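Long-range contacts in BH0236 protein (Bacillus halodurans, PDB 5T7A), which probably binds beta-1,3-glucan through its family 56 carbohydrate-binding module, as part of a system that recognises and hydrolyses this polysaccharide: residues P33-G38 with I49-T54; E56-D61 with T101-G106; K65-Q70 with G93-Y98. All coordinates share one frame; numbering follows the deposited sequence. Where two conformers were deposited one is given.

Contact 1 (P33-G38 with I49-T54); sequences PDYTAG and IFFAPT. With EDO (1,2-ethanediol), chain C.
One face of the Tyr35 ring is met by the rim of Phe51, whose CE1 lies 3.4 Å from Tyr35 CG, while Ala37 N sits at the edge of the Tyr35 ring, in its plane; the two aromatic planes are 29° apart but slid so far that the rings barely overlap. The Phe51 ring takes Tyr35 CB over its face in a CH-pi contact, and Ala37 CB touches Phe51 CD1. Phe50 lies on the other side of the sheet and turns one face to the opposite backbone, with Gly38 N and the carbonyl carbon of Ala37 above it, while Thr36 CG2 comes within 3.8 Å of Phe50 CE2. With CG between backbone N and carbonyl carbon (chi1 73°), the Phe50 ring is laid across Gly38, where a beta carbon would crowd Phe50 CE1. Strands 35-40 and 46-53 form an antiparallel beta hairpin, their short segments 35-38 and 49-53 running at 175°, with Thr36-Ala52 and Gly38-Phe50 as hydrogen-bonded pairs. At the open end Thr54 OG1 donates to a lone pair of Pro33 O at 2.7 Å, and Thr54 N bonds to Asp34 O. The Asp34 carboxylate reaches beyond the hairpin, to Lys104 (salt bridge) and Tyr102 (hydrogen bond).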
loop_
_atom_site.group_PDB
_atom_site.type_symbol
_atom_site.label_atom_id
_atom_site.label_comp_id
_atom_site.label_asym_id
_atom_site.label_seq_id
_atom_site.Cartn_x
_atom_site.Cartn_y
_atom_site.Cartn_z
ATOM N N PRO A 33 1.144 -11.505 10.340
ATOM C CA PRO A 33 2.409 -12.227 10.276
ATOM C C PRO A 33 3.207 -12.172 8.952
ATOM O O PRO A 33 4.440 -12.200 8.966
ATOM C CB PRO A 33 1.974 -13.673 10.611
ATOM C CG PRO A 33 0.930 -13.433 11.562
ATOM C CD PRO A 33 0.140 -12.324 11.002
ATOM N N ASP A 34 2.537 -12.044 7.813
ATOM C CA ASP A 34 3.194 -11.867 6.543
ATOM C C ASP A 34 3.692 -10.501 6.189
ATOM O O ASP A 34 4.442 -10.396 5.253
ATOM C CB ASP A 34 2.229 -12.286 5.427
ATOM C CG ASP A 34 1.983 -13.773 5.362
ATOM O OD1 ASP A 34 2.678 -14.532 6.033
ATOM O OD2 ASP A 34 1.121 -14.199 4.555
ATOM N N TYR A 35 3.352 -9.432 6.909
ATOM C CA TYR A 35 3.711 -8.061 6.458
ATOM C C TYR A 35 3.431 -6.981 7.508
ATOM O O TYR A 35 2.477 -7.063 8.322
ATOM C CB TYR A 35 2.928 -7.684 5.184
ATOM C CG TYR A 35 1.436 -7.675 5.313
ATOM C CD1 TYR A 35 0.754 -6.610 5.810
ATOM C CD2 TYR A 35 0.686 -8.805 4.957
ATOM C CE1 TYR A 35 -0.642 -6.597 5.969
ATOM C CE2 TYR A 35 -0.693 -8.826 5.139
ATOM C CZ TYR A 35 -1.333 -7.726 5.670
ATOM O OH TYR A 35 -2.702 -7.698 5.855
ATOM N N THR A 36 4.168 -5.881 7.355
ATOM C CA THR A 36 3.764 -4.575 7.876
ATOM C C THR A 36 3.408 -3.756 6.642
ATOM O O THR A 36 4.156 -3.841 5.606
ATOM C CB THR A 36 4.890 -3.844 8.580
ATOM O OG1 THR A 36 5.399 -4.701 9.615
ATOM C CG2 THR A 36 4.383 -2.576 9.204
ATOM N N ALA A 37 2.271 -3.056 6.682
ATOM C CA ALA A 37 1.891 -2.273 5.513
ATOM C C ALA A 37 1.189 -1.018 5.952
ATOM O O ALA A 37 0.623 -0.969 7.034
ATOM C CB ALA A 37 0.976 -3.054 4.573
ATOM N N GLY A 38 1.220 0.034 5.119
ATOM C CA GLY A 38 0.577 1.228 5.583
ATOM C C GLY A 38 0.971 2.442 4.765
ATOM O O GLY A 38 1.307 2.357 3.580
ATOM N N ILE A 49 2.435 4.577 -0.002
ATOM C CA ILE A 49 1.917 3.267 0.481
ATOM C C ILE A 49 3.081 2.323 0.504
ATOM O O ILE A 49 3.803 2.164 -0.517
ATOM C CB ILE A 49 0.841 2.673 -0.440
ATOM C CG1 ILE A 49 -0.352 3.648 -0.587
ATOM C CG2 ILE A 49 0.313 1.358 0.131
ATOM C CD1 ILE A 49 -1.340 3.259 -1.658
ATOM N N PHE A 50 3.278 1.647 1.647
ATOM C CA PHE A 50 4.390 0.714 1.751
ATOM C C PHE A 50 3.872 -0.646 2.161
ATOM O O PHE A 50 2.876 -0.782 2.841
ATOM C CB PHE A 50 5.461 1.156 2.713
ATOM C CG PHE A 50 5.088 1.039 4.178
ATOM C CD1 PHE A 50 4.338 2.044 4.788
ATOM C CD2 PHE A 50 5.449 -0.068 4.931
ATOM C CE1 PHE A 50 4.024 1.964 6.140
ATOM C CE2 PHE A 50 5.110 -0.188 6.290
ATOM C CZ PHE A 50 4.411 0.833 6.904
ATOM N N PHE A 51 4.636 -1.647 1.779
ATOM C CA PHE A 51 4.353 -3.073 2.105
ATOM C C PHE A 51 5.694 -3.771 2.349
ATOM O O PHE A 51 6.563 -3.817 1.471
ATOM C CB PHE A 51 3.597 -3.714 0.943
ATOM C CG PHE A 51 3.117 -5.140 1.220
ATOM C CD1 PHE A 51 1.852 -5.351 1.747
ATOM C CD2 PHE A 51 3.955 -6.231 1.000
ATOM C CE1 PHE A 51 1.386 -6.626 2.038
ATOM C CE2 PHE A 51 3.503 -7.472 1.277
ATOM C CZ PHE A 51 2.260 -7.684 1.807
ATOM N N ALA A 52 5.910 -4.216 3.574
ATOM C CA ALA A 52 7.204 -4.756 4.017
ATOM C C ALA A 52 6.965 -6.193 4.472
ATOM O O ALA A 52 6.627 -6.470 5.638
ATOM C CB ALA A 52 7.764 -3.889 5.157
ATOM N N PRO A 53 7.128 -7.154 3.558
ATOM C CA PRO A 53 6.795 -8.518 3.904
ATOM C C PRO A 53 7.859 -9.162 4.756
ATOM O O PRO A 53 9.019 -8.810 4.696
ATOM C CB PRO A 53 6.652 -9.217 2.544
ATOM C CG PRO A 53 7.697 -8.471 1.734
ATOM C CD PRO A 53 7.552 -7.029 2.145
ATOM N N THR A 54 7.451 -10.090 5.597
ATOM C CA THR A 54 8.375 -10.863 6.427
ATOM C C THR A 54 9.124 -11.925 5.709
ATOM O O THR A 54 10.184 -12.343 6.145
ATOM C CB THR A 54 7.622 -11.466 7.630
ATOM O OG1 THR A 54 6.461 -12.160 7.178
ATOM C CG2 THR A 54 7.237 -10.366 8.606
HETATM C C1 EDO C . -0.741 -16.779 3.645
HETATM O O1 EDO C . -0.093 -16.382 4.912
HETATM C C2 EDO C . -1.939 -17.600 4.023
HETATM O O2 EDO C . -1.513 -18.843 4.505
HETATM O O HOH W 1 6.154 -14.372 5.754
#

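Contact 2 (E56-D61 with T101-G106); sequences EARYVD and TYEKLG. With EDO (1,2-ethanediol), chain D; EDO (1,2-ethanediol), chain C.
Between strands 60-66 and 95-103, antiparallel neighbours in the module's sheet, Asp61 and Thr101 form a hydrogen-bonded pair and Val60 faces Tyr102 in the non-hydrogen-bonded one, after which Glu103 N bonds to Tyr59 O (3.1 Å); the Arg58-Glu103 cluster lies where this pairing ends. Glu103 crosses one face of the Tyr59 ring at about a right angle, its CB 3.7 Å from the ring centroid in a CH-pi contact. A bend at chi2 (-91°) brings its carboxylate to Arg58. Glu103 OE1 accepts from Arg58 N at 2.8 Å, while Glu103 OE2 makes a salt bridge with Arg58 NE, also 2.8 Å, which approaches from above the carboxylate plane, the guanidinium turned 78° to it. Gly106 N reaches the same OE2 from the opposite face, and a water joins OE1 to Glu56 O and Leu105 N. A glutamine in place of Glu103 would probably leave the Arg58 guanidinium without its charged mate. On the face of the sheet away from Asp61 and Thr101, Val60 CG2 packs on Tyr102 CB. The buried carboxylate thus gathers backbone donors from both segments and the Arg58 side chain, whose charge would be expected to favour its ionised form.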
loop_
_atom_site.group_PDB
_atom_site.type_symbol
_atom_site.label_atom_id
_atom_site.label_comp_id
_atom_site.label_asym_id
_atom_site.label_seq_id
_atom_site.Cartn_x
_atom_site.Cartn_y
_atom_site.Cartn_z
ATOM N N GLU A 56 10.531 -12.550 1.719
ATOM C CA GLU A 56 10.737 -11.893 0.414
ATOM C C GLU A 56 9.634 -12.293 -0.572
ATOM O O GLU A 56 9.278 -13.424 -0.606
ATOM C CB GLU A 56 12.100 -12.305 -0.159
ATOM C CG GLU A 56 12.408 -11.710 -1.507
ATOM C CD GLU A 56 13.787 -12.071 -2.048
ATOM O OE1 GLU A 56 14.633 -12.581 -1.299
ATOM O OE2 GLU A 56 14.015 -11.791 -3.253
ATOM N N ALA A 57 9.108 -11.296 -1.279
ATOM C CA ALA A 57 8.044 -11.485 -2.278
ATOM C C ALA A 57 8.641 -11.318 -3.714
ATOM O O ALA A 57 9.443 -10.452 -3.949
ATOM C CB ALA A 57 6.981 -10.431 -2.046
ATOM N N ARG A 58 8.170 -12.146 -4.650
ATOM C CA ARG A 58 8.581 -11.978 -6.038
ATOM C C ARG A 58 7.932 -10.702 -6.617
ATOM O O ARG A 58 8.519 -10.014 -7.491
ATOM C CB ARG A 58 8.203 -13.167 -6.854
ATOM C CG ARG A 58 9.035 -14.415 -6.562
ATOM C CD ARG A 58 8.693 -15.524 -7.564
ATOM N NE ARG A 58 7.413 -16.166 -7.306
ATOM C CZ ARG A 58 6.470 -16.350 -8.218
ATOM N NH1 ARG A 58 6.624 -15.875 -9.474
ATOM N NH2 ARG A 58 5.394 -16.952 -7.882
ATOM N N TYR A 59 6.768 -10.348 -6.106
ATOM C CA TYR A 59 6.027 -9.170 -6.555
ATOM C C TYR A 59 4.973 -8.816 -5.526
ATOM O O TYR A 59 4.513 -9.688 -4.763
ATOM C CB TYR A 59 5.323 -9.425 -7.889
ATOM C CG TYR A 59 4.348 -10.557 -7.934
ATOM C CD1 TYR A 59 3.023 -10.395 -7.591
ATOM C CD2 TYR A 59 4.749 -11.837 -8.289
ATOM C CE1 TYR A 59 2.132 -11.468 -7.610
ATOM C CE2 TYR A 59 3.838 -12.917 -8.349
ATOM C CZ TYR A 59 2.554 -12.736 -8.011
ATOM O OH TYR A 59 1.668 -13.801 -8.014
ATOM N N VAL A 60 4.614 -7.537 -5.530
ATOM C CA VAL A 60 3.423 -7.082 -4.734
ATOM C C VAL A 60 2.700 -6.049 -5.590
ATOM O O VAL A 60 3.320 -5.144 -6.113
ATOM C CB VAL A 60 3.872 -6.407 -3.424
ATOM C CG1 VAL A 60 2.668 -5.994 -2.655
ATOM C CG2 VAL A 60 4.712 -7.362 -2.604
ATOM N N ASP A 61 1.388 -6.243 -5.753
ATOM C CA ASP A 61 0.483 -5.267 -6.359
ATOM C C ASP A 61 -0.313 -4.538 -5.278
ATOM O O ASP A 61 -0.641 -5.121 -4.238
ATOM C CB ASP A 61 -0.501 -5.921 -7.266
ATOM C CG ASP A 61 0.152 -6.596 -8.473
ATOM O OD1 ASP A 61 1.245 -6.199 -8.864
ATOM O OD2 ASP A 61 -0.449 -7.564 -9.006
ATOM N N THR A 101 -2.021 -7.434 -3.148
ATOM C CA THR A 101 -1.886 -8.827 -3.547
ATOM C C THR A 101 -0.375 -9.071 -3.531
ATOM O O THR A 101 0.347 -8.414 -4.281
ATOM C CB THR A 101 -2.537 -9.097 -4.924
ATOM O OG1 THR A 101 -3.952 -8.887 -4.852
ATOM C CG2 THR A 101 -2.258 -10.526 -5.364
ATOM N N TYR A 102 0.060 -10.027 -2.710
ATOM C CA TYR A 102 1.462 -10.299 -2.530
ATOM C C TYR A 102 1.791 -11.744 -2.743
ATOM O O TYR A 102 1.056 -12.630 -2.400
ATOM C CB TYR A 102 1.935 -9.902 -1.131
ATOM C CG TYR A 102 1.278 -10.560 0.001
ATOM C CD1 TYR A 102 0.068 -10.124 0.511
ATOM C CD2 TYR A 102 1.934 -11.629 0.672
ATOM C CE1 TYR A 102 -0.499 -10.770 1.613
ATOM C CE2 TYR A 102 1.377 -12.249 1.755
ATOM C CZ TYR A 102 0.166 -11.816 2.261
ATOM O OH TYR A 102 -0.411 -12.427 3.335
ATOM N N GLU A 103 2.942 -11.961 -3.342
ATOM C CA GLU A 103 3.414 -13.327 -3.564
ATOM C C GLU A 103 4.172 -13.770 -2.278
ATOM O O GLU A 103 4.859 -12.965 -1.597
ATOM C CB GLU A 103 4.335 -13.311 -4.739
ATOM C CG GLU A 103 4.786 -14.685 -5.219
ATOM C CD GLU A 103 6.052 -15.170 -4.575
ATOM O OE1 GLU A 103 6.779 -14.422 -3.878
ATOM O OE2 GLU A 103 6.339 -16.389 -4.781
ATOM N N LYS A 104 4.082 -15.043 -1.950
ATOM C CA LYS A 104 4.873 -15.588 -0.837
ATOM C C LYS A 104 5.132 -17.060 -1.115
ATOM O O LYS A 104 4.238 -17.859 -1.010
ATOM C CB LYS A 104 4.132 -15.444 0.506
ATOM C CG LYS A 104 4.909 -15.999 1.723
ATOM C CD LYS A 104 4.279 -15.716 3.083
ATOM C CE LYS A 104 3.094 -16.654 3.322
ATOM N NZ LYS A 104 2.893 -17.025 4.734
ATOM N N LEU A 105 6.359 -17.395 -1.477
ATOM C CA LEU A 105 6.763 -18.839 -1.597
ATOM C C LEU A 105 5.922 -19.592 -2.662
ATOM O O LEU A 105 5.680 -20.792 -2.528
ATOM C CB LEU A 105 6.699 -19.546 -0.237
ATOM C CG LEU A 105 7.639 -18.916 0.781
ATOM C CD1 LEU A 105 7.407 -19.541 2.152
ATOM C CD2 LEU A 105 9.097 -18.929 0.382
ATOM N N GLY A 106 5.497 -18.853 -3.687
ATOM C CA GLY A 106 4.878 -19.383 -4.902
ATOM C C GLY A 106 3.509 -18.791 -5.179
ATOM O O GLY A 106 3.341 -18.060 -6.166
HETATM C C1 EDO D . 2.492 -16.435 -9.536
HETATM O O1 EDO D . 3.146 -17.741 -9.595
HETATM C C2 EDO D . 2.374 -16.127 -8.093
HETATM O O2 EDO D . 1.295 -16.693 -7.590
HETATM C C1 EDO C . -0.741 -16.779 3.645
HETATM O O1 EDO C . -0.093 -16.382 4.912
HETATM C C2 EDO C . -1.939 -17.600 4.023
HETATM O O2 EDO C . -1.513 -18.843 4.505
HETATM O O HOH W 2 8.402 -15.614 -2.056
#

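Contact 3 (K65-Q70 with G93-Y98). With EDO (1,2-ethanediol), chain F; EDO (1,2-ethanediol), chain E.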
loop_
_atom_site.group_PDB
_atom_site.type_symbol
_atom_site.label_atom_id
_atom_site.label_comp_id
_atom_site.label_asym_id
_atom_site.label_seq_id
_atom_site.Cartn_x
_atom_site.Cartn_y
_atom_site.Cartn_z
ATOM N N LYS A 65 -8.241 3.106 -4.169
ATOM C CA LYS A 65 -9.300 4.033 -4.592
ATOM C C LYS A 65 -9.225 5.252 -3.744
ATOM O O LYS A 65 -8.921 5.190 -2.556
ATOM C CB LYS A 65 -10.656 3.425 -4.278
ATOM C CG LYS A 65 -11.030 2.164 -4.961
ATOM C CD LYS A 65 -12.228 1.556 -4.213
ATOM C CE LYS A 65 -12.654 0.319 -4.928
ATOM N NZ LYS A 65 -14.055 -0.071 -4.609
ATOM N N VAL A 66 -9.630 6.389 -4.302
ATOM C CA VAL A 66 -9.622 7.628 -3.569
ATOM C C VAL A 66 -11.070 8.176 -3.540
ATOM O O VAL A 66 -11.666 8.278 -4.616
ATOM C CB VAL A 66 -8.730 8.643 -4.248
ATOM C CG1 VAL A 66 -8.831 9.975 -3.490
ATOM C CG2 VAL A 66 -7.271 8.192 -4.351
ATOM N N ASN A 67 -11.581 8.487 -2.348
ATOM C CA ASN A 67 -13.004 8.963 -2.135
ATOM C C ASN A 67 -13.979 8.054 -2.898
ATOM O O ASN A 67 -14.921 8.513 -3.594
ATOM C CB ASN A 67 -13.117 10.408 -2.604
ATOM C CG ASN A 67 -12.186 11.352 -1.840
ATOM O OD1 ASN A 67 -12.029 11.187 -0.646
ATOM N ND2 ASN A 67 -11.508 12.252 -2.533
ATOM N N ASN A 68 -13.753 6.757 -2.760
ATOM C CA ASN A 68 -14.599 5.721 -3.326
ATOM C C ASN A 68 -14.720 5.807 -4.846
ATOM O O ASN A 68 -15.753 5.413 -5.426
ATOM C CB ASN A 68 -15.996 5.686 -2.648
ATOM C CG ASN A 68 -16.714 4.367 -2.892
ATOM O OD1 ASN A 68 -16.121 3.299 -2.819
ATOM N ND2 ASN A 68 -18.006 4.438 -3.213
ATOM N N GLY A 69 -13.684 6.298 -5.498
ATOM C CA GLY A 69 -13.655 6.325 -6.920
ATOM C C GLY A 69 -13.322 4.964 -7.516
ATOM O O GLY A 69 -13.335 3.890 -6.825
ATOM N N GLN A 70 -12.889 5.024 -8.754
ATOM C CA GLN A 70 -12.537 3.806 -9.496
ATOM C C GLN A 70 -11.284 3.141 -8.929
ATOM O O GLN A 70 -10.352 3.852 -8.521
ATOM C CB GLN A 70 -12.172 4.141 -10.935
ATOM N N GLY A 93 -8.535 15.861 3.770
ATOM C CA GLY A 93 -9.844 15.248 3.641
ATOM C C GLY A 93 -10.025 14.095 2.636
ATOM O O GLY A 93 -11.046 13.410 2.707
ATOM N N ASP A 94 -9.094 13.911 1.693
ATOM C CA ASP A 94 -9.141 12.759 0.786
ATOM C C ASP A 94 -9.112 11.448 1.601
ATOM O O ASP A 94 -8.408 11.337 2.629
ATOM C CB ASP A 94 -8.062 12.822 -0.285
ATOM C CG ASP A 94 -8.313 13.918 -1.290
ATOM O OD1 ASP A 94 -9.393 14.462 -1.245
ATOM O OD2 ASP A 94 -7.458 14.170 -2.140
ATOM N N VAL A 95 -9.965 10.489 1.214
ATOM C CA VAL A 95 -9.920 9.131 1.761
ATOM C C VAL A 95 -9.243 8.166 0.744
ATOM O O VAL A 95 -9.700 7.964 -0.386
ATOM C CB VAL A 95 -11.293 8.600 2.230
ATOM C CG1 VAL A 95 -11.262 7.144 2.548
ATOM C CG2 VAL A 95 -11.793 9.382 3.427
ATOM N N LEU A 96 -8.155 7.540 1.176
ATOM C CA LEU A 96 -7.444 6.557 0.343
ATOM C C LEU A 96 -7.719 5.184 0.942
ATOM O O LEU A 96 -7.450 4.915 2.102
ATOM C CB LEU A 96 -5.944 6.886 0.347
ATOM C CG LEU A 96 -5.038 5.802 -0.263
ATOM C CD1 LEU A 96 -5.217 5.763 -1.757
ATOM C CD2 LEU A 96 -3.607 6.193 0.074
ATOM N N GLU A 97 -8.267 4.299 0.109
ATOM C CA GLU A 97 -8.464 2.906 0.500
ATOM C C GLU A 97 -7.504 2.071 -0.330
ATOM O O GLU A 97 -7.327 2.323 -1.513
ATOM C CB GLU A 97 -9.917 2.466 0.345
ATOM C CG GLU A 97 -10.794 3.013 1.511
ATOM C CD GLU A 97 -12.222 2.653 1.296
ATOM O OE1 GLU A 97 -12.823 3.298 0.405
ATOM O OE2 GLU A 97 -12.716 1.751 2.017
ATOM N N TYR A 98 -6.917 1.031 0.267
ATOM C CA TYR A 98 -5.843 0.316 -0.386
ATOM C C TYR A 98 -5.782 -1.096 0.137
ATOM O O TYR A 98 -6.089 -1.378 1.293
ATOM C CB TYR A 98 -4.496 1.004 -0.200
ATOM C CG TYR A 98 -4.059 1.202 1.226
ATOM C CD1 TYR A 98 -4.552 2.270 1.985
ATOM C CD2 TYR A 98 -3.110 0.388 1.822
ATOM C CE1 TYR A 98 -4.169 2.468 3.276
ATOM C CE2 TYR A 98 -2.719 0.566 3.093
ATOM C CZ TYR A 98 -3.212 1.585 3.843
ATOM O OH TYR A 98 -2.794 1.748 5.142
HETATM C C1 EDO F . -9.315 8.119 -8.029
HETATM O O1 EDO F . -8.835 8.182 -9.354
HETATM C C2 EDO F . -9.078 6.690 -7.556
HETATM O O2 EDO F . -10.255 6.037 -7.053
HETATM C C1 EDO E . -13.058 -0.203 -1.221
HETATM O O1 EDO E . -14.064 -0.011 -2.200
HETATM C C2 EDO E . -13.624 -1.172 -0.234
HETATM O O2 EDO E . -13.945 -0.520 0.990
HETATM O O HOH W 3 -11.769 5.567 -1.165
HETATM O O HOH W 4 -15.111 2.376 -0.691
#
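Asn67 and Asp94 cross with their flat groups nearly upright to each other, the amide and carboxylate planes 76° apart. The amide's two ends differ: Asn67 OD1 accepts from Val95 N at 2.9 Å in an almost straight bond (175°), the donor standing above the plane of the amide carbonyl, whereas Asn67 ND2 makes a weak, long bond to Asp94 OD1 (3.3 Å). Asn67 CG lies anti to its carbonyl carbon (chi1 -60°), which swings the amide over the start of strand 95-103. The other carboxylate oxygen of Asp94 takes Ser91 N. The bond from Val95 N to Asn67 OD1 prolongs the pairing of two antiparallel strands, 60-66 and 95-103, where the first gives way to a type I' turn from Val66 to Gly69. Before the turn Lys65 and Glu97 form a hydrogen-bonded pair, Lys65 N to Glu97 O and Glu97 N to Lys65 O both at 2.9 Å; within the turn Asn67 N bonds to Val95 O. Val66 and Leu96 lie on the other face of the sheet from Lys65 and Glu97, crossing obliquely with Val66 CG2 4.1 Å from Leu96 CD1. The extended Lys65 and Glu97 chains do not join directly, Lys65 NZ being 6.2 Å from Glu97 OE1. An ethanediol, probably from the crystallisation liquor, lies between their ends, its O2 donating to Glu97 OE2, while Lys65 makes a cation-pi contact with Trp113.

How the contacts relate
All three contacts belong to one antiparallel sheet. Contact 1, whose centre is nearest that of the chain, joins the hairpin strands 35-40 and 46-53 and is the most aromatic; contacts 2 and 3 hold the same strands, 60-66 and 95-103, at their two ends, with centres about 24 Å apart on opposite sides of the chain's centre. Contact 3 is a surface contact and relies on backbone, amide and water-mediated bonds, whereas contact 2, partly buried like contact 1, depends on a salt bridge. Contacts 1 and 2 touch through Phe51 on Tyr102 and Val60 and through the polar bonds of Asp34; contact 1 meets contact 3 through Gly38 and through Ile49, which packs on Leu96 and Tyr98.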